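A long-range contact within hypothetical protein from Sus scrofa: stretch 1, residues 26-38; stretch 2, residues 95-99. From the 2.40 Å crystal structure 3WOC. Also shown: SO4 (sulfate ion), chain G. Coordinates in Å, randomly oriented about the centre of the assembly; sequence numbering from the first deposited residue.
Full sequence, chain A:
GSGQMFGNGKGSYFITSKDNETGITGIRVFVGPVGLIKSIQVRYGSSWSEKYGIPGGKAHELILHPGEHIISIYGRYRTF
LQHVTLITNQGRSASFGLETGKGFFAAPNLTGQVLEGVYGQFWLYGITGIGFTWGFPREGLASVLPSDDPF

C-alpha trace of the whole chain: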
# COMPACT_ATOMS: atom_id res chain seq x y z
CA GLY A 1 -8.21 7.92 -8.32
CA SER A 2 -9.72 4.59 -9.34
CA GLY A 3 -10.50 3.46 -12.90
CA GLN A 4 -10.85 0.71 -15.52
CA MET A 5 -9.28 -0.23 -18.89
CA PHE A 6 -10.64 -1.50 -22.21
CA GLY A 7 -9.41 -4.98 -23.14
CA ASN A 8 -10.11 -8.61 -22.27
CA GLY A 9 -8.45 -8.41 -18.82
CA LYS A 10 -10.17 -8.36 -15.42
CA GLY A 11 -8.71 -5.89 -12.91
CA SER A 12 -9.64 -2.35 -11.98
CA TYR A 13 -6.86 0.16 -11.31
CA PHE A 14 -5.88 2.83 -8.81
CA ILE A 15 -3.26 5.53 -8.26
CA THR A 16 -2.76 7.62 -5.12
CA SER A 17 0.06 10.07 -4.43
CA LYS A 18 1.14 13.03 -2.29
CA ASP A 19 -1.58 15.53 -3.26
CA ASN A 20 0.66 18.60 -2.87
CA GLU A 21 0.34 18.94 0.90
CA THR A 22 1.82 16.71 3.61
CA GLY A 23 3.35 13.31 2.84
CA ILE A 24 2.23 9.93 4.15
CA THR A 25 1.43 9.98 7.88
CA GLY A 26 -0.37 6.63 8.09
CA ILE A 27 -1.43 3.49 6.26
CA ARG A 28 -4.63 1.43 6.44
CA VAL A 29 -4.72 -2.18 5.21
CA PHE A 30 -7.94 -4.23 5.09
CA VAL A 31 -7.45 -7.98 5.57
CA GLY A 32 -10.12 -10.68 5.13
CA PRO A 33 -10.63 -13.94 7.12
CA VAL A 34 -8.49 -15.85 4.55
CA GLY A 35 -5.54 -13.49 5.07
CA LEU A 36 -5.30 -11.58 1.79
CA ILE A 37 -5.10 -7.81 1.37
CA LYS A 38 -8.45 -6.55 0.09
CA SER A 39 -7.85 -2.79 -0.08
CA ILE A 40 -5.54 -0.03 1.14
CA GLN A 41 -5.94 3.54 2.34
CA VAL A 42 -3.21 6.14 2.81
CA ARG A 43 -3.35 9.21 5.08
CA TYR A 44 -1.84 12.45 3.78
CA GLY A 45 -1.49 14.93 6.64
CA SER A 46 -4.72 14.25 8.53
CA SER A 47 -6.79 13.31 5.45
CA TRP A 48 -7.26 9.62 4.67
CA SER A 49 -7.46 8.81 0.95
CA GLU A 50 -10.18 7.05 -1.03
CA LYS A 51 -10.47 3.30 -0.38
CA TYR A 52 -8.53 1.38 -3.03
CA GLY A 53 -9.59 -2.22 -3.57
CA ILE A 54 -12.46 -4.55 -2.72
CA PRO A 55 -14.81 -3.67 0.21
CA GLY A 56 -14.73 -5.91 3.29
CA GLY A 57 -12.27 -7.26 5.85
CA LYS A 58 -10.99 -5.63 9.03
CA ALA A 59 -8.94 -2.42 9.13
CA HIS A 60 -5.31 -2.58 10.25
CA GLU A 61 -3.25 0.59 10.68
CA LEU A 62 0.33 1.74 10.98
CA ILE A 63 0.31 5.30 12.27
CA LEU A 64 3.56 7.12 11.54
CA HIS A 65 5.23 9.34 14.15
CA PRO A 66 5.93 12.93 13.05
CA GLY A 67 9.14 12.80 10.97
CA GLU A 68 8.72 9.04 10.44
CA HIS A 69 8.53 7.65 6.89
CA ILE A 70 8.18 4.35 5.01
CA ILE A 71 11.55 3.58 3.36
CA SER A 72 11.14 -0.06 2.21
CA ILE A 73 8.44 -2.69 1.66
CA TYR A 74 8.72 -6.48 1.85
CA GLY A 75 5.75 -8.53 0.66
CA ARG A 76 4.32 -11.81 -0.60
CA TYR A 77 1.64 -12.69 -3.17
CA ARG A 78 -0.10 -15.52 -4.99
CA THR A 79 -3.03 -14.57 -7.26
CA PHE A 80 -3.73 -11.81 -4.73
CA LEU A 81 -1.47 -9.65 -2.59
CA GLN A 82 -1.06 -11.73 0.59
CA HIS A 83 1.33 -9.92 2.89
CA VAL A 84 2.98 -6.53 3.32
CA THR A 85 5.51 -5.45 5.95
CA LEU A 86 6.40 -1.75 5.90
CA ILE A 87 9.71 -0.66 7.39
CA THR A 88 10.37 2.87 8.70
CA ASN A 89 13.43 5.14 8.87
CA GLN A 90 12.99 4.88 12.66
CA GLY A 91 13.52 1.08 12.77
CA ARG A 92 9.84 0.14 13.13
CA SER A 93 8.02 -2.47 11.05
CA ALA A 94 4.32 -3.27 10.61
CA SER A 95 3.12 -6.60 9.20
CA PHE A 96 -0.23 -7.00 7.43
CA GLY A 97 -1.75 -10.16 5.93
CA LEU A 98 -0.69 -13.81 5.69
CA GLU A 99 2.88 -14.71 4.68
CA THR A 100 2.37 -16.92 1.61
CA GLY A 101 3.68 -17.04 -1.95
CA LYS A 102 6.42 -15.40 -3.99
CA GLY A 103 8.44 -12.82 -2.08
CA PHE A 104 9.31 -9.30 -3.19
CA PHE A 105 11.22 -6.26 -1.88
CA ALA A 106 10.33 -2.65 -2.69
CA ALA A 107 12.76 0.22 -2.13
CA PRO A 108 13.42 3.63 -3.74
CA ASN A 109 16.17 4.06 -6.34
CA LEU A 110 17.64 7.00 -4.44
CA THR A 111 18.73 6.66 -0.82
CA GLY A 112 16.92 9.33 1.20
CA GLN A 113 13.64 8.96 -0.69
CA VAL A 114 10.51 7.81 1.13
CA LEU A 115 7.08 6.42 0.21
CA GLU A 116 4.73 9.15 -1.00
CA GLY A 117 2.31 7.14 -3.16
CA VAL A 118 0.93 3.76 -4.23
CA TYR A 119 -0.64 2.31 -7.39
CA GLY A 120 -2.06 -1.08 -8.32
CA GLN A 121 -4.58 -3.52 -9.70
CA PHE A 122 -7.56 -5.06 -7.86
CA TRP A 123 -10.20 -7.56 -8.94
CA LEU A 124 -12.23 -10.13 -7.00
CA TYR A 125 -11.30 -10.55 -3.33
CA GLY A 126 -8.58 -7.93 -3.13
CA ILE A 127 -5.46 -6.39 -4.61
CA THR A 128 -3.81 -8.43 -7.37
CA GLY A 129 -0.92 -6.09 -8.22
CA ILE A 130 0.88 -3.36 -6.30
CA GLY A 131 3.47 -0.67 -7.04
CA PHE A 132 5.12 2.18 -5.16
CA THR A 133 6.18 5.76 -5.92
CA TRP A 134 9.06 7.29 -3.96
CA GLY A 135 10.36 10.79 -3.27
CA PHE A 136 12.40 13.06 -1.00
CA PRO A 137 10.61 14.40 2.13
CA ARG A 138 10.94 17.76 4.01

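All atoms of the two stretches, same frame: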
# COMPACT_ATOMS: atom_id res chain seq x y z
N GLY A 26 0.25 7.87 7.65
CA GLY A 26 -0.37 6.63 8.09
C GLY A 26 -0.78 5.74 6.94
O GLY A 26 -0.85 6.18 5.79
N ILE A 27 -1.07 4.48 7.26
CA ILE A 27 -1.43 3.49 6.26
C ILE A 27 -2.49 2.53 6.82
O ILE A 27 -2.36 2.04 7.94
CB ILE A 27 -0.17 2.72 5.76
CG1 ILE A 27 -0.25 2.40 4.25
CG2 ILE A 27 0.13 1.50 6.64
CD1 ILE A 27 -1.19 1.26 3.86
N ARG A 28 -3.53 2.30 6.03
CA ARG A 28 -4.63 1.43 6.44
C ARG A 28 -4.76 0.25 5.47
O ARG A 28 -4.98 0.44 4.27
CB ARG A 28 -5.93 2.22 6.50
CG ARG A 28 -7.06 1.54 7.27
CD ARG A 28 -8.28 2.45 7.33
NE ARG A 28 -8.17 3.45 8.38
CZ ARG A 28 -8.95 4.52 8.49
NH1 ARG A 28 -9.91 4.75 7.60
NH2 ARG A 28 -8.77 5.37 9.49
N VAL A 29 -4.60 -0.96 6.00
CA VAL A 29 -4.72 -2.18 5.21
C VAL A 29 -5.91 -3.02 5.70
O VAL A 29 -6.02 -3.31 6.89
CB VAL A 29 -3.42 -3.01 5.23
CG1 VAL A 29 -3.60 -4.34 4.53
CG2 VAL A 29 -2.28 -2.24 4.59
N PHE A 30 -6.78 -3.40 4.77
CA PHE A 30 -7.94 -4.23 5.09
C PHE A 30 -7.66 -5.69 4.72
O PHE A 30 -7.38 -6.01 3.57
CB PHE A 30 -9.18 -3.71 4.37
CG PHE A 30 -9.71 -2.43 4.93
CD1 PHE A 30 -10.83 -2.43 5.75
CD2 PHE A 30 -9.10 -1.21 4.63
CE1 PHE A 30 -11.34 -1.23 6.27
CE2 PHE A 30 -9.59 -0.01 5.14
CZ PHE A 30 -10.72 -0.02 5.97
N VAL A 31 -7.73 -6.56 5.73
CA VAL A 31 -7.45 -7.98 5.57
C VAL A 31 -8.72 -8.80 5.84
O VAL A 31 -9.44 -8.55 6.81
CB VAL A 31 -6.28 -8.43 6.48
CG1 VAL A 31 -6.06 -9.94 6.40
CG2 VAL A 31 -5.00 -7.69 6.12
N GLY A 32 -8.98 -9.78 4.98
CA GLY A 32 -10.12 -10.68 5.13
C GLY A 32 -9.76 -11.95 5.89
O GLY A 32 -8.58 -12.26 6.05
N PRO A 33 -10.79 -12.69 6.36
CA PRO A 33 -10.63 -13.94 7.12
C PRO A 33 -9.65 -14.97 6.52
O PRO A 33 -9.12 -15.80 7.26
CB PRO A 33 -12.05 -14.53 7.15
CG PRO A 33 -12.87 -13.68 6.21
CD PRO A 33 -12.21 -12.35 6.20
N VAL A 34 -9.42 -14.91 5.21
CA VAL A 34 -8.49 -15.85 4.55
C VAL A 34 -7.04 -15.34 4.55
O VAL A 34 -6.11 -16.08 4.23
CB VAL A 34 -8.95 -16.24 3.12
CG1 VAL A 34 -10.35 -16.86 3.16
CG2 VAL A 34 -8.91 -15.04 2.18
N GLY A 35 -6.86 -14.07 4.91
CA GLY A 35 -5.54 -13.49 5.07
C GLY A 35 -4.93 -12.82 3.85
O GLY A 35 -3.71 -12.74 3.73
N LEU A 36 -5.78 -12.36 2.94
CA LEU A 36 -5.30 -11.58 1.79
C LEU A 36 -5.64 -10.11 1.96
O LEU A 36 -6.59 -9.75 2.66
CB LEU A 36 -5.83 -12.14 0.46
CG LEU A 36 -7.32 -12.14 0.11
CD1 LEU A 36 -7.78 -10.81 -0.45
CD2 LEU A 36 -7.62 -13.25 -0.88
N ILE A 37 -4.87 -9.25 1.30
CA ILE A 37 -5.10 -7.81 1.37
C ILE A 37 -6.17 -7.41 0.36
O ILE A 37 -6.02 -7.61 -0.84
CB ILE A 37 -3.78 -7.00 1.21
CG1 ILE A 37 -2.87 -7.28 2.41
CG2 ILE A 37 -4.08 -5.51 1.06
CD1 ILE A 37 -1.45 -6.78 2.27
N LYS A 38 -7.26 -6.85 0.87
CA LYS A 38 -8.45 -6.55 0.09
C LYS A 38 -8.43 -5.14 -0.49
O LYS A 38 -8.87 -4.91 -1.62
CB LYS A 38 -9.71 -6.74 0.94
CG LYS A 38 -9.91 -8.16 1.44
CD LYS A 38 -11.24 -8.32 2.17
CE LYS A 38 -12.44 -8.16 1.23
NZ LYS A 38 -12.53 -9.24 0.22
N SER A 95 3.52 -5.49 10.06
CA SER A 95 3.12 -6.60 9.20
C SER A 95 1.61 -6.70 9.03
O SER A 95 0.86 -6.65 10.01
CB SER A 95 3.69 -7.92 9.72
OG SER A 95 5.09 -7.99 9.53
N PHE A 96 1.18 -6.85 7.78
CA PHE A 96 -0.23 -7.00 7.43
C PHE A 96 -0.39 -8.21 6.53
O PHE A 96 0.42 -8.43 5.63
CB PHE A 96 -0.74 -5.75 6.70
CG PHE A 96 -0.46 -4.45 7.41
CD1 PHE A 96 -1.40 -3.89 8.25
CD2 PHE A 96 0.75 -3.79 7.21
CE1 PHE A 96 -1.15 -2.68 8.91
CE2 PHE A 96 1.01 -2.58 7.87
CZ PHE A 96 0.06 -2.03 8.72
N GLY A 97 -1.43 -9.01 6.77
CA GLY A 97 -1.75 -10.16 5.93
C GLY A 97 -0.96 -11.43 6.22
O GLY A 97 -0.08 -11.45 7.08
N LEU A 98 -1.28 -12.49 5.48
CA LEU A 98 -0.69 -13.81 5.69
C LEU A 98 0.54 -14.01 4.80
O LEU A 98 0.50 -13.76 3.60
CB LEU A 98 -1.74 -14.90 5.42
CG LEU A 98 -1.38 -16.38 5.55
CD1 LEU A 98 -1.17 -16.78 7.01
CD2 LEU A 98 -2.48 -17.23 4.92
N GLU A 99 1.63 -14.48 5.41
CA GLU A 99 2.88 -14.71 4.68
C GLU A 99 2.84 -15.96 3.81
O GLU A 99 3.20 -17.05 4.27
CB GLU A 99 4.05 -14.84 5.65
CG GLU A 99 4.62 -13.53 6.14
CD GLU A 99 5.97 -13.73 6.81
OE1 GLU A 99 6.92 -14.14 6.11
OE2 GLU A 99 6.07 -13.48 8.03
S SO4 G . -11.59 -12.54 2.02
O1 SO4 G . -12.04 -13.40 0.93
O2 SO4 G . -10.30 -11.95 1.67
O3 SO4 G . -11.43 -13.32 3.24
O4 SO4 G . -12.57 -11.48 2.24

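Stretch 1 is a hairpin: strand 26-31 runs out, a type I turn from Gly32 to Gly35 reverses the chain, and a second strand begins at Ile37. Stretch 2 lies against one side of it, with its strand, which includes Ser95 and Phe96, inclined by 34° to strand 26-31 and 7.3 Å away at the closest approach of their axes. That spacing is too wide for backbone pairing between these two strands, so side chains fill the gap, and backbone contact comes at the turn. The whole contact buries a modest 340 Å².

Ser95, first in stretch 2, takes no part. It is exposed, and its side chain is out of reach of stretch 1, a place where a small polar residue is at ease.

Phe96 is the main apolar piece, with 92 Å² covered by stretch 1. Its CA-to-CB bond points toward the hairpin, and with chi1 in m and chi2 at -94° the ring reaches the alternate residues of the strand that also point across, Ile27 and Val29. Val29 CG2 sits over one ring face, 4.2 Å from the Phe96 ring centroid and 17° off the ring normal, a CH-pi contact; Val29 CB comes to 3.7 Å from Phe96 CD1. Ile27 CG2 approaches Phe96 CZ obliquely at 4.1 Å. The strand's alternation makes the rule legible: Ile27, Val29 and Val31 point toward stretch 2, while Arg28 and Phe30 point away. Branched residues suit the inward positions, being both at home in a strand and broad close to the backbone. Ile37 starts sideways, but its m,t rotamer carries the end of the chain nearer, placing CD1 4.2 Å from Phe96 O.

At Gly97 the backbone itself becomes the packing surface. Val31 CG2 lies 3.9 Å from Gly97 N, and Gly35 O is 3.9 Å from Gly97 CA. Phi is 82°, which favours glycine, and there is little room besides: an ideal CB would stand a tight 3.5 Å from Ile37 CG1.

Leu98 makes the one hydrogen bond across the contact. Leu98 N donates to Gly35 O at 3.0 Å with an angle of 157°, tying stretch 2 to the last residue of the turn. The turn is itself braced by Gly35 N donating to Gly32 O at 2.7 Å. Here the chains come close, with Gly35 CA 4.9 Å from Leu98 CA, and glycine is required twice over: a CB on Gly35 would fall 2.9 Å from Leu98 CB, and its backbone angles of 91/26 would jam that atom against the preceding carbonyl. The Leu98 CA-to-CB bond points toward stretch 1, and the t,p side chain, though exposed, brings CD2 to 3.9 Å from Val34 O.

Glu99 is exposed; its CA-to-CB bond points away, and the side chain makes no contact with stretch 1. The design thus reads as an aromatic ring on branched aliphatics, followed by two glycines, Gly97 and Gly35, that let the backbones come close, and one backbone hydrogen bond.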